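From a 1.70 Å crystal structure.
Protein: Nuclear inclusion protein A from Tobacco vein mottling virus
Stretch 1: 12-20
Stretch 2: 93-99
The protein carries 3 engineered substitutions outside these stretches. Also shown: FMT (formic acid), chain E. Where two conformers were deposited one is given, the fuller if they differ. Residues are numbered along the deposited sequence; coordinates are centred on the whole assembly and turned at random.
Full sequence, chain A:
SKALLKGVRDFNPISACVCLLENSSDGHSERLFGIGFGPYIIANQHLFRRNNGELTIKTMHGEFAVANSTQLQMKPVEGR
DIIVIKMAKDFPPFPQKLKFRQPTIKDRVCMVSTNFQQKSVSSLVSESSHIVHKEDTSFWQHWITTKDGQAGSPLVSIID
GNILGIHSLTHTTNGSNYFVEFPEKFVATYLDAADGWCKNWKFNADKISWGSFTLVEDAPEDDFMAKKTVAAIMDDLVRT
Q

Stretch 1 12-20: NPISACVCL
Stretch 2 (93-99) PFPQKLK

Residues 12-20 begin in helix, pass through a turn and leave as a strand from Val18. Residues 93-99 have no regular helix or strand. No hydrogen bond joins the two stretches; the contact is made by apolar packing and buries 318 Å² in total.

Asn12 to Ser15 have helical phi/psi, near -60/-40. Ala16 follows at -65/-22 and Cys17 at -102/-2, which completes a type I beta turn from Ser15 to Val18. The backbone bonds are Ala16 N to Asn12 O (2.9 Å), Cys17 N to Ile14 O (2.9 Å) and Val18 N to Ser15 O (3.2 Å). Val18 to Leu20 are extended, with psi between 132 and 158°. In the second stretch Phe94 (-83/165) and Pro95 (-65/176) are extended. Gln96 (-134/44) and Lys97 (-109/-20) break that course, and Leu98 (-56/144) resumes it. Pro13 is C-gamma exo; Pro93 and Pro95 are endo.

Two CA pairs set the register. Cys17 CA is 6.9 Å from Phe94 CA. Ile14 CA is 7.0 Å from Leu98 CA. The chain numbers therefore run in opposite senses across the contact.

Cys17 is central. Its CB points toward the second stretch, and chi1 is m (-65°). This places Cys17 SG 4.1 Å from Pro95 CG, while Cys17 CB lies 3.9 Å from Leu98 CD1. Cys17 CB is also 4.4 Å from Phe94 CD2.

Leu98 points toward the first stretch with chi1 m (-61°) and chi2 t (170°). CD1 packs closest to Cys17 CB, CD2 closest to Ile14 and Pro13 O. Leu98 CD2 lies 3.9 Å from Ile14 CG1 and 3.9 Å from Pro13 O. Ile14 is m, t (-59°, 157°); its CB points sideways, yet CG1 still reaches Leu98.

Phe94 has chi1 m (-70°) and chi2 86°. Its ring extends toward the turn and the start of the strand. Phe94 CE2 is 3.8 Å from Cys17 O, and Ala16 O lies at the ring edge, 4.3 Å from Phe94 CE2. The far end of the ring meets Cys19, whose chi1 is m (-53°). Cys19 SG is 3.2 Å from Phe94 CZ, a close approach, and sits obliquely, 60° off the ring normal. Cys19 has two deposited conformers, of which one is given.

Val18, between Cys17 and Cys19 in sequence, points its CB away; those two point toward the second stretch. Lys99 takes no part in the contact. It is m, m, t, with chi4 at -122°. Lys99 NZ donates to formic acid O1 at 3.3 Å and weakly to Lys97 O at 3.5 Å.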

# COMPACT_ATOMS: atom_id res chain seq x y z
N ASN A 12 -7.03 -11.80 9.40
CA ASN A 12 -5.95 -11.61 10.36
C ASN A 12 -4.54 -11.81 9.83
O ASN A 12 -3.64 -11.05 10.20
CB ASN A 12 -6.21 -12.45 11.61
CG ASN A 12 -7.37 -11.91 12.39
OD1 ASN A 12 -7.26 -10.86 13.01
ND2 ASN A 12 -8.50 -12.60 12.31
N PRO A 13 -4.33 -12.82 8.97
CA PRO A 13 -2.98 -12.94 8.39
C PRO A 13 -2.50 -11.72 7.61
O PRO A 13 -1.29 -11.41 7.60
CB PRO A 13 -3.12 -14.13 7.45
CG PRO A 13 -4.20 -14.98 8.07
CD PRO A 13 -5.19 -13.95 8.56
N ILE A 14 -3.42 -11.03 6.94
CA ILE A 14 -3.07 -9.76 6.28
C ILE A 14 -2.72 -8.67 7.28
O ILE A 14 -1.67 -8.03 7.15
CB ILE A 14 -4.20 -9.28 5.33
CG1 ILE A 14 -4.45 -10.36 4.26
CG2 ILE A 14 -3.85 -7.92 4.71
CD1 ILE A 14 -5.82 -10.28 3.64
N SER A 15 -3.59 -8.47 8.27
CA SER A 15 -3.36 -7.51 9.34
C SER A 15 -2.01 -7.71 10.04
O SER A 15 -1.37 -6.74 10.44
CB SER A 15 -4.50 -7.61 10.35
OG SER A 15 -4.29 -6.74 11.43
N ALA A 16 -1.59 -8.97 10.17
CA ALA A 16 -0.32 -9.30 10.84
C ALA A 16 0.90 -8.76 10.08
O ALA A 16 1.97 -8.62 10.66
CB ALA A 16 -0.21 -10.79 11.06
N CYS A 17 0.74 -8.51 8.77
CA CYS A 17 1.80 -8.00 7.91
C CYS A 17 1.69 -6.51 7.62
O CYS A 17 2.54 -5.94 6.95
CB CYS A 17 1.79 -8.77 6.59
SG CYS A 17 2.22 -10.51 6.87
N VAL A 18 0.65 -5.85 8.13
CA VAL A 18 0.52 -4.43 7.91
C VAL A 18 1.44 -3.69 8.86
O VAL A 18 1.55 -4.06 10.04
CB VAL A 18 -0.95 -3.98 8.08
CG1 VAL A 18 -1.05 -2.45 8.08
CG2 VAL A 18 -1.79 -4.58 6.96
N CYS A 19 2.10 -2.66 8.33
CA CYS A 19 3.06 -1.82 9.08
C CYS A 19 2.58 -0.38 9.14
O CYS A 19 1.80 0.08 8.28
CB CYS A 19 4.41 -1.78 8.36
SG CYS A 19 5.18 -3.33 7.93
N LEU A 20 3.08 0.36 10.12
CA LEU A 20 2.96 1.82 10.10
C LEU A 20 4.25 2.40 9.57
O LEU A 20 5.33 2.02 10.01
CB LEU A 20 2.65 2.42 11.47
CG LEU A 20 1.41 2.00 12.25
CD1 LEU A 20 1.41 2.68 13.62
CD2 LEU A 20 0.17 2.35 11.51
N PRO A 93 12.68 -10.29 9.22
CA PRO A 93 11.71 -10.35 8.12
C PRO A 93 10.31 -10.83 8.47
O PRO A 93 10.10 -11.48 9.50
CB PRO A 93 12.33 -11.34 7.15
CG PRO A 93 13.21 -12.18 7.97
CD PRO A 93 13.74 -11.30 9.08
N PHE A 94 9.36 -10.49 7.60
CA PHE A 94 7.98 -10.98 7.64
C PHE A 94 7.91 -12.35 6.95
O PHE A 94 8.83 -12.73 6.22
CB PHE A 94 7.12 -10.00 6.83
CG PHE A 94 6.93 -8.67 7.48
CD1 PHE A 94 7.88 -7.65 7.31
CD2 PHE A 94 5.81 -8.42 8.28
CE1 PHE A 94 7.69 -6.37 7.89
CE2 PHE A 94 5.62 -7.16 8.89
CZ PHE A 94 6.54 -6.15 8.70
N PRO A 95 6.80 -13.09 7.15
CA PRO A 95 6.54 -14.28 6.34
C PRO A 95 6.33 -13.92 4.87
O PRO A 95 6.33 -12.74 4.52
CB PRO A 95 5.26 -14.86 6.96
CG PRO A 95 4.64 -13.76 7.67
CD PRO A 95 5.72 -12.86 8.13
N GLN A 96 6.17 -14.94 4.02
CA GLN A 96 6.12 -14.75 2.57
C GLN A 96 4.96 -15.56 1.99
O GLN A 96 5.09 -16.24 0.95
CB GLN A 96 7.47 -15.15 1.93
CG GLN A 96 8.66 -14.28 2.34
CD GLN A 96 9.90 -14.53 1.52
OE1 GLN A 96 9.84 -14.74 0.29
NE2 GLN A 96 11.06 -14.50 2.18
N LYS A 97 3.82 -15.47 2.66
CA LYS A 97 2.64 -16.26 2.29
C LYS A 97 1.49 -15.49 1.67
O LYS A 97 0.62 -16.11 1.05
CB LYS A 97 2.14 -17.09 3.47
CG LYS A 97 3.18 -18.10 3.96
CD LYS A 97 2.67 -18.93 5.15
CE LYS A 97 3.84 -19.69 5.82
NZ LYS A 97 4.69 -18.77 6.67
N LEU A 98 1.43 -14.17 1.88
CA LEU A 98 0.32 -13.37 1.31
C LEU A 98 0.27 -13.56 -0.21
O LEU A 98 1.30 -13.69 -0.86
CB LEU A 98 0.50 -11.88 1.59
CG LEU A 98 0.53 -11.36 3.03
CD1 LEU A 98 0.98 -9.88 2.97
CD2 LEU A 98 -0.80 -11.52 3.71
N LYS A 99 -0.95 -13.57 -0.76
CA LYS A 99 -1.15 -13.59 -2.22
C LYS A 99 -1.61 -12.23 -2.74
O LYS A 99 -2.48 -11.59 -2.11
CB LYS A 99 -2.18 -14.65 -2.63
CG LYS A 99 -1.83 -16.08 -2.17
CD LYS A 99 -0.60 -16.62 -2.84
CE LYS A 99 -0.33 -18.04 -2.36
NZ LYS A 99 1.03 -18.15 -1.75
C FMT E . 2.90 -15.08 -2.96
O1 FMT E . 3.14 -15.66 -1.89
O2 FMT E . 2.76 -15.64 -4.06